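PDB 2OKX: rhamnosidase B from Bacillus sp., which probably hydrolyses terminal alpha-L-rhamnose residues from glycosides with inversion of the anomeric configuration, as an alpha-L-rhamnosidase of glycoside hydrolase family 78. Local coordinates for residues A[557-567]-A[579-587]; A[812-821]-A[871-880]. All coordinates share one frame; numbering follows the deposited sequence.

Contact 1. Residues A[557-567]-A[579-587]. With GOL (glycerol), chain J.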
ATOM      1  N   THR A 557       9.585   6.743   5.373  1.00 15.50           N
ATOM      2  CA  THR A 557       8.775   7.856   4.891  1.00 15.95           C
ATOM      3  C   THR A 557       8.949   8.039   3.390  1.00 15.22           C
ATOM      4  O   THR A 557       7.978   8.236   2.668  1.00 16.94           O
ATOM      5  CB  THR A 557       9.155   9.147   5.634  1.00 16.05           C
ATOM      6  OG1 THR A 557       8.999   8.929   7.042  1.00 15.64           O
ATOM      7  CG2 THR A 557       8.257  10.314   5.199  1.00 14.03           C
ATOM      8  N   ARG A 558      10.190   7.964   2.927  1.00 15.42           N
ATOM      9  CA  ARG A 558      10.495   8.096   1.508  1.00 17.14           C
ATOM     10  C   ARG A 558       9.720   7.060   0.690  1.00 17.81           C
ATOM     11  O   ARG A 558       9.053   7.400  -0.288  1.00 19.32           O
ATOM     12  CB  ARG A 558      12.003   7.924   1.300  0.53 18.26           C
ATOM     13  CG  ARG A 558      12.507   8.043  -0.129  0.53 18.40           C
ATOM     14  CD  ARG A 558      14.005   8.334  -0.102  0.53 18.23           C
ATOM     15  NE  ARG A 558      14.698   7.488   0.870  0.53 19.79           N
ATOM     16  CZ  ARG A 558      15.822   7.830   1.494  0.53 17.83           C
ATOM     17  NH1 ARG A 558      16.384   9.007   1.250  0.53 19.00           N
ATOM     18  NH2 ARG A 558      16.379   7.002   2.369  0.53 14.47           N
ATOM     19  N   LEU A 559       9.801   5.796   1.100  1.00 16.91           N
ATOM     20  CA  LEU A 559       9.132   4.721   0.373  1.00 17.20           C
ATOM     21  C   LEU A 559       7.610   4.757   0.446  1.00 18.12           C
ATOM     22  O   LEU A 559       6.929   4.124  -0.366  1.00 18.34           O
ATOM     23  CB  LEU A 559       9.632   3.358   0.863  1.00 17.51           C
ATOM     24  CG  LEU A 559      11.125   3.058   0.724  1.00 15.93           C
ATOM     25  CD1 LEU A 559      11.351   1.607   1.118  1.00 15.49           C
ATOM     26  CD2 LEU A 559      11.603   3.303  -0.710  1.00 16.09           C
ATOM     27  N   CYS A 560       7.075   5.485   1.418  1.00 16.26           N
ATOM     28  CA  CYS A 560       5.634   5.599   1.569  1.00 17.66           C
ATOM     29  C   CYS A 560       5.122   6.908   0.987  1.00 18.07           C
ATOM     30  O   CYS A 560       4.040   7.373   1.340  1.00 17.77           O
ATOM     31  CB  CYS A 560       5.234   5.491   3.039  1.00 16.66           C
ATOM     32  SG  CYS A 560       5.446   3.824   3.699  1.00 18.79           S
ATOM     33  N   MET A 561       5.922   7.502   0.106  1.00 18.45           N
ATOM     34  CA  MET A 561       5.544   8.737  -0.566  1.00 18.56           C
ATOM     35  C   MET A 561       5.580   8.479  -2.070  1.00 19.78           C
ATOM     36  O   MET A 561       6.651   8.457  -2.681  1.00 19.29           O
ATOM     37  CB  MET A 561       6.502   9.879  -0.197  1.00 19.49           C
ATOM     38  CG  MET A 561       6.299  10.432   1.211  1.00 18.61           C
ATOM     39  SD  MET A 561       7.537  11.658   1.724  1.00 20.39           S
ATOM     40  CE  MET A 561       6.962  13.128   0.859  1.00 18.34           C
ATOM     41  N   GLU A 562       4.406   8.241  -2.650  1.00 20.30           N
ATOM     42  CA  GLU A 562       4.274   8.004  -4.088  1.00 20.03           C
ATOM     43  C   GLU A 562       3.577   9.258  -4.608  1.00 21.12           C
ATOM     44  O   GLU A 562       3.967  10.367  -4.252  1.00 22.11           O
ATOM     45  CB  GLU A 562       3.402   6.768  -4.349  1.00 20.25           C
ATOM     46  CG  GLU A 562       3.928   5.483  -3.708  1.00 20.60           C
ATOM     47  CD  GLU A 562       3.108   4.254  -4.069  1.00 23.04           C
ATOM     48  OE1 GLU A 562       3.430   3.164  -3.551  1.00 19.24           O
ATOM     49  OE2 GLU A 562       2.146   4.371  -4.864  1.00 19.62           O
ATOM     50  N   ASP A 563       2.551   9.092  -5.439  1.00 20.90           N
ATOM     51  CA  ASP A 563       1.808  10.250  -5.936  1.00 21.64           C
ATOM     52  C   ASP A 563       0.974  10.772  -4.762  1.00 22.08           C
ATOM     53  O   ASP A 563       0.454  11.891  -4.787  1.00 22.93           O
ATOM     54  CB  ASP A 563       0.910   9.851  -7.105  1.00 22.74           C
ATOM     55  CG  ASP A 563      -0.061   8.756  -6.739  1.00 23.02           C
ATOM     56  OD1 ASP A 563      -1.271   9.050  -6.629  1.00 23.97           O
ATOM     57  OD2 ASP A 563       0.392   7.605  -6.550  1.00 23.43           O
ATOM     58  N   THR A 564       0.856   9.937  -3.734  1.00 20.24           N
ATOM     59  CA  THR A 564       0.150  10.276  -2.500  1.00 20.03           C
ATOM     60  C   THR A 564       0.910   9.539  -1.406  1.00 20.12           C
ATOM     61  O   THR A 564       1.754   8.692  -1.701  1.00 18.41           O
ATOM     62  CB  THR A 564      -1.297   9.726  -2.457  1.00 21.58           C
ATOM     63  OG1 THR A 564      -1.258   8.293  -2.493  1.00 21.52           O
ATOM     64  CG2 THR A 564      -2.122  10.248  -3.625  1.00 19.93           C
ATOM     65  N   PHE A 565       0.638   9.868  -0.148  1.00 19.39           N
ATOM     66  CA  PHE A 565       1.269   9.129   0.936  1.00 19.03           C
ATOM     67  C   PHE A 565       0.587   7.768   0.839  1.00 20.09           C
ATOM     68  O   PHE A 565      -0.547   7.682   0.364  1.00 19.91           O
ATOM     69  CB  PHE A 565       0.932   9.744   2.302  1.00 18.22           C
ATOM     70  CG  PHE A 565       1.678  11.010   2.604  1.00 20.02           C
ATOM     71  CD1 PHE A 565       1.015  12.232   2.638  1.00 20.31           C
ATOM     72  CD2 PHE A 565       3.042  10.979   2.868  1.00 20.96           C
ATOM     73  CE1 PHE A 565       1.703  13.411   2.934  1.00 20.95           C
ATOM     74  CE2 PHE A 565       3.742  12.151   3.166  1.00 19.95           C
ATOM     75  CZ  PHE A 565       3.068  13.370   3.198  1.00 21.66           C
ATOM     76  N   VAL A 566       1.265   6.706   1.257  1.00 17.67           N
ATOM     77  CA  VAL A 566       0.653   5.382   1.239  1.00 17.50           C
ATOM     78  C   VAL A 566       0.988   4.699   2.555  1.00 18.26           C
ATOM     79  O   VAL A 566       1.935   5.091   3.241  1.00 19.35           O
ATOM     80  CB  VAL A 566       1.151   4.497   0.055  1.00 18.75           C
ATOM     81  CG1 VAL A 566       0.710   5.097  -1.263  1.00 18.74           C
ATOM     82  CG2 VAL A 566       2.662   4.349   0.097  1.00 19.27           C
ATOM     83  N   ASP A 567       0.194   3.704   2.925  1.00 17.26           N
ATOM     84  CA  ASP A 567       0.427   2.979   4.166  1.00 18.23           C
ATOM     85  C   ASP A 567       1.740   2.204   4.080  1.00 18.70           C
ATOM     86  O   ASP A 567       2.540   2.222   5.014  1.00 18.47           O
ATOM     87  CB  ASP A 567      -0.748   2.029   4.460  1.00 17.44           C
ATOM     88  CG  ASP A 567      -0.997   1.024   3.337  1.00 20.17           C
ATOM     89  OD1 ASP A 567      -0.775   1.372   2.159  1.00 20.52           O
ATOM     90  OD2 ASP A 567      -1.442  -0.109   3.632  1.00 18.94           O
ATOM     91  N   ASP A 579      -3.017   7.191   8.445  1.00 22.93           N
ATOM     92  CA  ASP A 579      -1.562   7.103   8.386  1.00 22.69           C
ATOM     93  C   ASP A 579      -0.929   8.424   7.948  1.00 23.29           C
ATOM     94  O   ASP A 579       0.093   8.848   8.495  1.00 22.77           O
ATOM     95  CB  ASP A 579      -1.119   6.017   7.393  1.00 22.00           C
ATOM     96  CG  ASP A 579      -1.723   4.654   7.685  1.00 22.89           C
ATOM     97  OD1 ASP A 579      -0.987   3.646   7.572  1.00 21.49           O
ATOM     98  OD2 ASP A 579      -2.927   4.580   8.002  1.00 21.78           O
ATOM     99  N   SER A 580      -1.544   9.065   6.958  1.00 22.04           N
ATOM    100  CA  SER A 580      -1.021  10.306   6.399  1.00 21.90           C
ATOM    101  C   SER A 580      -0.798  11.458   7.375  1.00 19.58           C
ATOM    102  O   SER A 580       0.049  12.309   7.126  1.00 19.65           O
ATOM    103  CB  SER A 580      -1.917  10.785   5.252  1.00 21.47           C
ATOM    104  OG  SER A 580      -3.111  11.366   5.741  1.00 23.56           O
ATOM    105  N   ARG A 581      -1.555  11.510   8.464  1.00 21.55           N
ATOM    106  CA  ARG A 581      -1.365  12.594   9.427  1.00 21.93           C
ATOM    107  C   ARG A 581       0.046  12.528  10.009  1.00 22.08           C
ATOM    108  O   ARG A 581       0.768  13.527  10.022  1.00 21.04           O
ATOM    109  CB  ARG A 581      -2.403  12.518  10.550  1.00 22.51           C
ATOM    110  CG  ARG A 581      -2.291  13.646  11.581  1.00 23.29           C
ATOM    111  CD  ARG A 581      -1.405  13.261  12.763  1.00 22.99           C
ATOM    112  NE  ARG A 581      -1.171  14.392  13.661  1.00 22.50           N
ATOM    113  CZ  ARG A 581      -0.642  14.288  14.880  1.00 24.83           C
ATOM    114  NH1 ARG A 581      -0.466  15.371  15.627  1.00 22.52           N
ATOM    115  NH2 ARG A 581      -0.294  13.101  15.358  1.00 24.64           N
ATOM    116  N   ASN A 582       0.444  11.347  10.476  1.00 20.06           N
ATOM    117  CA  ASN A 582       1.777  11.181  11.042  1.00 20.33           C
ATOM    118  C   ASN A 582       2.835  11.285   9.952  1.00 19.16           C
ATOM    119  O   ASN A 582       3.876  11.911  10.141  1.00 20.04           O
ATOM    120  CB  ASN A 582       1.902   9.827  11.745  1.00 18.86           C
ATOM    121  CG  ASN A 582       1.111   9.762  13.041  1.00 20.24           C
ATOM    122  OD1 ASN A 582       0.472  10.732  13.451  1.00 21.18           O
ATOM    123  ND2 ASN A 582       1.157   8.609  13.695  1.00 23.99           N
ATOM    124  N   GLU A 583       2.563  10.670   8.806  1.00 18.54           N
ATOM    125  CA  GLU A 583       3.508  10.698   7.702  1.00 18.44           C
ATOM    126  C   GLU A 583       3.802  12.126   7.246  1.00 18.86           C
ATOM    127  O   GLU A 583       4.932  12.439   6.890  1.00 17.76           O
ATOM    128  CB  GLU A 583       2.980   9.861   6.533  1.00 20.48           C
ATOM    129  CG  GLU A 583       2.780   8.390   6.884  1.00 21.16           C
ATOM    130  CD  GLU A 583       2.143   7.598   5.750  1.00 23.66           C
ATOM    131  OE1 GLU A 583       1.059   8.000   5.283  1.00 22.18           O
ATOM    132  OE2 GLU A 583       2.722   6.572   5.332  1.00 24.04           O
ATOM    133  N   ALA A 584       2.794  12.993   7.274  1.00 17.65           N
ATOM    134  CA  ALA A 584       2.994  14.377   6.853  1.00 17.67           C
ATOM    135  C   ALA A 584       3.954  15.090   7.801  1.00 16.69           C
ATOM    136  O   ALA A 584       4.863  15.789   7.363  1.00 18.20           O
ATOM    137  CB  ALA A 584       1.647  15.125   6.804  1.00 17.67           C
ATOM    138  N   LEU A 585       3.741  14.922   9.101  1.00 17.14           N
ATOM    139  CA  LEU A 585       4.603  15.562  10.093  1.00 17.63           C
ATOM    140  C   LEU A 585       6.052  15.099   9.983  1.00 18.47           C
ATOM    141  O   LEU A 585       6.977  15.911  10.069  1.00 17.43           O
ATOM    142  CB  LEU A 585       4.087  15.289  11.506  1.00 19.12           C
ATOM    143  CG  LEU A 585       2.744  15.934  11.865  1.00 20.46           C
ATOM    144  CD1 LEU A 585       2.305  15.453  13.235  1.00 20.16           C
ATOM    145  CD2 LEU A 585       2.874  17.450  11.842  1.00 19.33           C
ATOM    146  N   VAL A 586       6.262  13.796   9.819  1.00 14.44           N
ATOM    147  CA  VAL A 586       7.625  13.292   9.685  1.00 16.07           C
ATOM    148  C   VAL A 586       8.235  13.909   8.433  1.00 16.10           C
ATOM    149  O   VAL A 586       9.380  14.364   8.438  1.00 17.12           O
ATOM    150  CB  VAL A 586       7.649  11.764   9.562  1.00 15.61           C
ATOM    151  CG1 VAL A 586       9.074  11.278   9.361  1.00 14.22           C
ATOM    152  CG2 VAL A 586       7.053  11.145  10.817  1.00 16.84           C
ATOM    153  N   ASN A 587       7.450  13.935   7.365  1.00 15.94           N
ATOM    154  CA  ASN A 587       7.882  14.517   6.101  1.00 16.26           C
ATOM    155  C   ASN A 587       8.346  15.968   6.271  1.00 14.27           C
ATOM    156  O   ASN A 587       9.359  16.373   5.700  1.00 14.47           O
ATOM    157  CB  ASN A 587       6.732  14.455   5.090  1.00 15.93           C
ATOM    158  CG  ASN A 587       6.804  15.560   4.057  1.00 18.30           C
ATOM    159  OD1 ASN A 587       7.727  15.612   3.244  1.00 18.23           O
ATOM    160  ND2 ASN A 587       5.825  16.462   4.090  1.00 16.32           N
TER
HETATM  161  C1  GOL J3007      -3.277  -0.140   6.362  1.00 29.93           C
HETATM  162  O1  GOL J3007      -2.232  -0.936   6.359  1.00 26.76           O
HETATM  163  C2  GOL J3007      -3.304   0.699   7.644  1.00 30.67           C
HETATM  164  O2  GOL J3007      -2.108   1.450   7.782  1.00 25.99           O
HETATM  165  C3  GOL J3007      -4.513   1.629   7.618  1.00 30.02           C
HETATM  166  O3  GOL J3007      -4.561   2.445   8.785  1.00 31.30           O
HETATM  167  O   HOH W   1       1.830   3.827   7.249  1.00 19.54           O

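Contact 2. Residues A[812-821]-A[871-880]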
ATOM      1  N   GLU A 812       5.752  14.450  25.415  1.00 22.37           N
ATOM      2  CA  GLU A 812       6.285  15.783  25.153  1.00 23.97           C
ATOM      3  C   GLU A 812       5.473  16.789  25.971  1.00 25.07           C
ATOM      4  O   GLU A 812       6.029  17.665  26.630  1.00 23.98           O
ATOM      5  CB  GLU A 812       6.178  16.117  23.662  1.00 24.19           C
ATOM      6  CG  GLU A 812       6.519  17.563  23.319  1.00 23.28           C
ATOM      7  CD  GLU A 812       7.975  17.919  23.602  1.00 26.59           C
ATOM      8  OE1 GLU A 812       8.272  19.124  23.711  1.00 26.51           O
ATOM      9  OE2 GLU A 812       8.823  17.007  23.707  1.00 23.91           O
ATOM     10  N   LYS A 813       4.154  16.636  25.929  1.00 25.41           N
ATOM     11  CA  LYS A 813       3.246  17.507  26.665  1.00 27.40           C
ATOM     12  C   LYS A 813       3.508  17.402  28.168  1.00 27.21           C
ATOM     13  O   LYS A 813       3.404  18.390  28.894  1.00 27.83           O
ATOM     14  CB  LYS A 813       1.798  17.111  26.359  1.00 27.55           C
ATOM     15  CG  LYS A 813       0.737  17.930  27.078  1.00 30.34           C
ATOM     16  CD  LYS A 813      -0.659  17.448  26.699  1.00 33.96           C
ATOM     17  CE  LYS A 813      -1.750  18.237  27.418  1.00 36.61           C
ATOM     18  NZ  LYS A 813      -1.763  19.670  27.008  1.00 38.79           N
ATOM     19  N   ALA A 814       3.852  16.202  28.624  1.00 26.21           N
ATOM     20  CA  ALA A 814       4.124  15.961  30.038  1.00 26.67           C
ATOM     21  C   ALA A 814       5.566  16.284  30.416  1.00 26.39           C
ATOM     22  O   ALA A 814       5.943  16.182  31.582  1.00 26.56           O
ATOM     23  CB  ALA A 814       3.813  14.513  30.385  1.00 27.13           C
ATOM     24  N   GLY A 815       6.369  16.667  29.431  1.00 26.35           N
ATOM     25  CA  GLY A 815       7.761  16.991  29.698  1.00 25.67           C
ATOM     26  C   GLY A 815       8.600  15.782  30.081  1.00 25.89           C
ATOM     27  O   GLY A 815       9.488  15.883  30.925  1.00 25.25           O
ATOM     28  N   ARG A 816       8.330  14.635  29.462  1.00 23.89           N
ATOM     29  CA  ARG A 816       9.075  13.415  29.765  1.00 24.84           C
ATOM     30  C   ARG A 816       9.875  12.945  28.552  1.00 23.96           C
ATOM     31  O   ARG A 816       9.689  11.825  28.069  1.00 25.11           O
ATOM     32  CB  ARG A 816       8.113  12.306  30.208  1.00 25.63           C
ATOM     33  CG  ARG A 816       7.225  12.679  31.390  1.00 29.83           C
ATOM     34  CD  ARG A 816       8.048  13.208  32.551  1.00 34.42           C
ATOM     35  NE  ARG A 816       8.993  12.220  33.063  1.00 38.00           N
ATOM     36  CZ  ARG A 816       8.659  11.199  33.848  1.00 40.95           C
ATOM     37  NH1 ARG A 816       7.397  11.028  34.217  1.00 42.72           N
ATOM     38  NH2 ARG A 816       9.590  10.353  34.271  1.00 40.27           N
ATOM     39  N   GLN A 817      10.769  13.805  28.071  1.00 22.15           N
ATOM     40  CA  GLN A 817      11.585  13.494  26.904  1.00 21.44           C
ATOM     41  C   GLN A 817      12.521  12.306  27.100  1.00 22.36           C
ATOM     42  O   GLN A 817      12.740  11.533  26.167  1.00 21.45           O
ATOM     43  CB  GLN A 817      12.404  14.722  26.484  1.00 21.19           C
ATOM     44  CG  GLN A 817      11.589  15.859  25.847  1.00 19.89           C
ATOM     45  CD  GLN A 817      10.866  16.723  26.864  1.00 22.82           C
ATOM     46  OE1 GLN A 817      11.142  16.658  28.061  1.00 22.78           O
ATOM     47  NE2 GLN A 817       9.946  17.554  26.387  1.00 19.62           N
ATOM     48  N   THR A 818      13.074  12.154  28.300  1.00 21.50           N
ATOM     49  CA  THR A 818      13.982  11.042  28.557  1.00 22.66           C
ATOM     50  C   THR A 818      13.252   9.705  28.430  1.00 21.66           C
ATOM     51  O   THR A 818      13.793   8.743  27.875  1.00 20.81           O
ATOM     52  CB  THR A 818      14.626  11.161  29.953  1.00 23.89           C
ATOM     53  OG1 THR A 818      15.438  12.343  29.999  1.00 24.02           O
ATOM     54  CG2 THR A 818      15.503   9.945  30.245  1.00 25.91           C
ATOM     55  N   LEU A 819      12.024   9.652  28.934  1.00 20.68           N
ATOM     56  CA  LEU A 819      11.221   8.439  28.853  1.00 22.88           C
ATOM     57  C   LEU A 819      10.915   8.150  27.385  1.00 22.65           C
ATOM     58  O   LEU A 819      10.849   6.993  26.966  1.00 21.42           O
ATOM     59  CB  LEU A 819       9.908   8.615  29.615  1.00 24.83           C
ATOM     60  CG  LEU A 819       9.015   7.372  29.647  1.00 29.52           C
ATOM     61  CD1 LEU A 819       9.728   6.252  30.400  1.00 32.08           C
ATOM     62  CD2 LEU A 819       7.685   7.704  30.315  1.00 30.10           C
ATOM     63  N   MET A 820      10.716   9.216  26.615  1.00 20.91           N
ATOM     64  CA  MET A 820      10.434   9.099  25.191  1.00 20.12           C
ATOM     65  C   MET A 820      11.638   8.459  24.506  1.00 20.43           C
ATOM     66  O   MET A 820      11.491   7.520  23.724  1.00 19.45           O
ATOM     67  CB  MET A 820      10.161  10.483  24.590  1.00 19.91           C
ATOM     68  CG  MET A 820       9.780  10.472  23.114  1.00 20.64           C
ATOM     69  SD  MET A 820       9.964  12.101  22.334  1.00 22.34           S
ATOM     70  CE  MET A 820       8.715  13.046  23.207  1.00 20.23           C
ATOM     71  N   LEU A 821      12.833   8.962  24.807  1.00 19.30           N
ATOM     72  CA  LEU A 821      14.046   8.412  24.211  1.00 19.62           C
ATOM     73  C   LEU A 821      14.248   6.946  24.566  1.00 19.75           C
ATOM     74  O   LEU A 821      14.607   6.136  23.707  1.00 18.88           O
ATOM     75  CB  LEU A 821      15.284   9.205  24.650  1.00 19.14           C
ATOM     76  CG  LEU A 821      15.451  10.607  24.067  1.00 19.14           C
ATOM     77  CD1 LEU A 821      16.850  11.119  24.393  1.00 17.95           C
ATOM     78  CD2 LEU A 821      15.245  10.567  22.560  1.00 17.53           C
ATOM     79  N   PHE A 871       9.995  13.362  16.192  1.00 14.70           N
ATOM     80  CA  PHE A 871      10.348  13.709  17.564  1.00 15.13           C
ATOM     81  C   PHE A 871      11.799  14.029  17.878  1.00 14.98           C
ATOM     82  O   PHE A 871      12.063  14.853  18.754  1.00 14.66           O
ATOM     83  CB  PHE A 871       9.836  12.636  18.537  1.00 13.95           C
ATOM     84  CG  PHE A 871       8.340  12.553  18.596  1.00 16.65           C
ATOM     85  CD1 PHE A 871       7.648  11.649  17.797  1.00 15.09           C
ATOM     86  CD2 PHE A 871       7.617  13.444  19.383  1.00 14.57           C
ATOM     87  CE1 PHE A 871       6.257  11.636  17.774  1.00 15.37           C
ATOM     88  CE2 PHE A 871       6.226  13.442  19.369  1.00 17.18           C
ATOM     89  CZ  PHE A 871       5.542  12.538  18.561  1.00 17.74           C
ATOM     90  N   LEU A 872      12.744  13.400  17.185  1.00 13.86           N
ATOM     91  CA  LEU A 872      14.147  13.681  17.463  1.00 14.47           C
ATOM     92  C   LEU A 872      14.473  15.127  17.096  1.00 16.70           C
ATOM     93  O   LEU A 872      15.159  15.823  17.844  1.00 15.11           O
ATOM     94  CB  LEU A 872      15.061  12.703  16.710  1.00 13.78           C
ATOM     95  CG  LEU A 872      14.930  11.248  17.190  1.00 15.98           C
ATOM     96  CD1 LEU A 872      15.842  10.326  16.371  1.00 11.29           C
ATOM     97  CD2 LEU A 872      15.287  11.172  18.673  1.00 15.36           C
ATOM     98  N   GLY A 873      13.968  15.585  15.956  1.00 16.09           N
ATOM     99  CA  GLY A 873      14.227  16.960  15.558  1.00 15.65           C
ATOM    100  C   GLY A 873      13.394  17.975  16.336  1.00 15.93           C
ATOM    101  O   GLY A 873      13.861  19.079  16.621  1.00 16.07           O
ATOM    102  N   SER A 874      12.168  17.604  16.699  1.00 16.18           N
ATOM    103  CA  SER A 874      11.278  18.518  17.415  1.00 17.13           C
ATOM    104  C   SER A 874      11.429  18.517  18.936  1.00 19.11           C
ATOM    105  O   SER A 874      11.667  19.561  19.552  1.00 20.15           O
ATOM    106  CB  SER A 874       9.818  18.229  17.048  0.53 16.85           C
ATOM    107  OG  SER A 874       9.414  16.943  17.481  0.53 15.32           O
ATOM    108  N   SER A 875      11.295  17.348  19.548  1.00 18.81           N
ATOM    109  CA  SER A 875      11.383  17.245  20.999  1.00 18.23           C
ATOM    110  C   SER A 875      12.785  17.296  21.596  1.00 18.81           C
ATOM    111  O   SER A 875      12.982  17.870  22.666  1.00 20.15           O
ATOM    112  CB  SER A 875      10.700  15.958  21.467  1.00 17.70           C
ATOM    113  OG  SER A 875       9.292  16.038  21.320  1.00 20.31           O
ATOM    114  N   ILE A 876      13.751  16.701  20.902  1.00 17.44           N
ATOM    115  CA  ILE A 876      15.131  16.608  21.389  1.00 15.98           C
ATOM    116  C   ILE A 876      16.088  17.675  20.863  1.00 16.66           C
ATOM    117  O   ILE A 876      16.678  18.424  21.646  1.00 17.58           O
ATOM    118  CB  ILE A 876      15.704  15.203  21.056  1.00 16.62           C
ATOM    119  CG1 ILE A 876      14.696  14.128  21.474  1.00 15.94           C
ATOM    120  CG2 ILE A 876      17.033  14.986  21.757  1.00 13.95           C
ATOM    121  CD1 ILE A 876      14.311  14.162  22.938  1.00 16.55           C
ATOM    122  N   LEU A 877      16.270  17.734  19.548  1.00 15.00           N
ATOM    123  CA  LEU A 877      17.152  18.747  18.975  1.00 15.88           C
ATOM    124  C   LEU A 877      16.627  20.105  19.449  1.00 17.53           C
ATOM    125  O   LEU A 877      17.404  21.017  19.740  1.00 17.32           O
ATOM    126  CB  LEU A 877      17.123  18.686  17.451  1.00 12.25           C
ATOM    127  CG  LEU A 877      18.039  19.693  16.755  1.00 13.77           C
ATOM    128  CD1 LEU A 877      19.510  19.413  17.100  1.00 13.35           C
ATOM    129  CD2 LEU A 877      17.815  19.597  15.254  1.00 15.85           C
ATOM    130  N   GLY A 878      15.302  20.224  19.503  1.00 17.92           N
ATOM    131  CA  GLY A 878      14.674  21.443  19.986  1.00 17.76           C
ATOM    132  C   GLY A 878      14.010  22.383  18.998  1.00 17.59           C
ATOM    133  O   GLY A 878      13.646  23.495  19.375  1.00 19.41           O
ATOM    134  N   VAL A 879      13.824  21.959  17.752  1.00 16.90           N
ATOM    135  CA  VAL A 879      13.214  22.835  16.750  1.00 17.35           C
ATOM    136  C   VAL A 879      11.702  22.688  16.632  1.00 17.35           C
ATOM    137  O   VAL A 879      11.205  21.625  16.263  1.00 17.00           O
ATOM    138  CB  VAL A 879      13.823  22.596  15.348  1.00 17.49           C
ATOM    139  CG1 VAL A 879      13.196  23.553  14.336  1.00 17.21           C
ATOM    140  CG2 VAL A 879      15.331  22.784  15.392  1.00 17.11           C
ATOM    141  N   LYS A 880      10.979  23.764  16.932  1.00 15.71           N
ATOM    142  CA  LYS A 880       9.522  23.765  16.839  1.00 18.62           C
ATOM    143  C   LYS A 880       8.998  25.009  16.124  1.00 18.46           C
ATOM    144  O   LYS A 880       9.558  26.097  16.266  1.00 19.16           O
ATOM    145  CB  LYS A 880       8.891  23.703  18.230  1.00 19.50           C
ATOM    146  CG  LYS A 880       8.988  22.352  18.913  1.00 22.42           C
ATOM    147  CD  LYS A 880       8.211  22.363  20.221  1.00 25.08           C
ATOM    148  CE  LYS A 880       8.229  21.009  20.899  1.00 26.97           C
ATOM    149  NZ  LYS A 880       7.441  21.040  22.160  1.00 29.88           N
TER
HETATM  150  O   HOH W   2      11.003  19.555  23.682  1.00 22.26           O

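Contact 1. Residues A[557-567]-A[579-587]
Phe565 lays its ring against helix 577-590, and most of the apolar contact gathers round it. One face of the ring lies over the backbone of Ala584, with CZ of Phe565 3.8 Å from CA of Ala584, while CB of Asn587 sits at the edge, near the ring plane. CB of Glu583 and CB of Ser580 approach the ring obliquely. Beyond the ring, CE of Met561 meets OD1 of Asn587 at 3.5 Å, the two side chains crossing at about a right angle; ND2 of Asn587 is hydrogen-bonded to the backbone O of Glu593. OG1 of Thr557 lies 3.3 Å from CG1 of Val586, the two side chains crossing obliquely, and is hydrogen-bonded to O of Ser553.

The polar part centres on Glu583. With CG of Glu583 beside its backbone N (chi1 -61°) and the chain extended beyond it, the Glu583 and Phe565 side chains run past each other in opposite directions, which brings OE2 of Glu583 to 2.7 Å from O of Val566.

Water and ligand bonds complete the Asp567-Asp579 end. A water bridges O of Asp567 and OD1 of Asp579, 2.8 Å from each. A glycerol, probably from the crystallisation liquor, spans the two acids: its O1 donates to OD2 of Asp567 at 3.0 Å, its O3 to OD2 of Asp579 at 2.8 Å and its O2 to OD1 of Asp579 in a doubtfully short bond. Two acids, one from a loop and one from the first turn of a helix, holding a polyol are consistent with the sugar-binding pocket of this family's alpha barrel.

Contact 2. Residues A[812-821]-A[871-880]
Glu812 and Lys880 reach for each other from opposite directions, and their salt bridge joins OE1 of Glu812 to NZ of Lys880 at 2.6 Å. The ammonium comes to the anti side of OE1, 34° out of the carboxylate plane, at the end of a fully extended lysine chain. Glu812 is bent: its CG lies opposite the backbone N (chi1 171°) and the chain turns at chi2, which carries the carboxylate across to helix 868-876. There OE2 is gripped from opposite faces of its plane, by OG of Ser875 at 2.6 Å and by NE2 of Gln817 at 3.0 Å; the serine stands steeply above the plane. A water within 2.8 Å of OE1 of Glu812 and O of Ser875 bridges the segments.

Beside this polar cluster Met820 meets Phe871 at about a right angle. Its SD lies 4.8 Å from the ring centroid of Phe871, 50° off the normal, an oblique Met-aromatic contact, and its CE turns back toward OG of Ser875, which sits at the ring edge, in plane. Phe805 and Tyr808 pack edge-to-face with the same ring. Farther along, Leu821 and Ile876 meet tip to tip, CD2 of Leu821 lying 3.7 Å from CD1 of Ile876, and the same CD2 touches CD2 of Leu872.

The segments 817-821 and 871-876 run nearly antiparallel, their axes 11.2 Å apart at closest approach. A Schellman motif at Gly815 ends the helix before, and the contact is helix packing of the six-hairpin alpha barrel, with Lys880 joining it to the strand that follows.

How the contacts relate
From the N terminus, the chain runs through the beta-rich domains before entering the helical one, where contact 1 closes a short loop: only 11 residues separate 557-567 from 579-587, tying the end of helix 544-559 to helix 577-590. Contact 2 comes later and closes a longer excursion of 49 residues, between helices 801-813 and 817-833 and the final helix with strand 879-881. The two loops are in series and neither nest nor cross. The contact centres lie about 21 Å apart and their nearest atoms about 7 Å, so they do not touch. Helix 544-559 links them, since Leu546, Thr549 and Trp550 touch contact 2, while Arg581 of contact 1 pairs with Glu809 of helix 801-813.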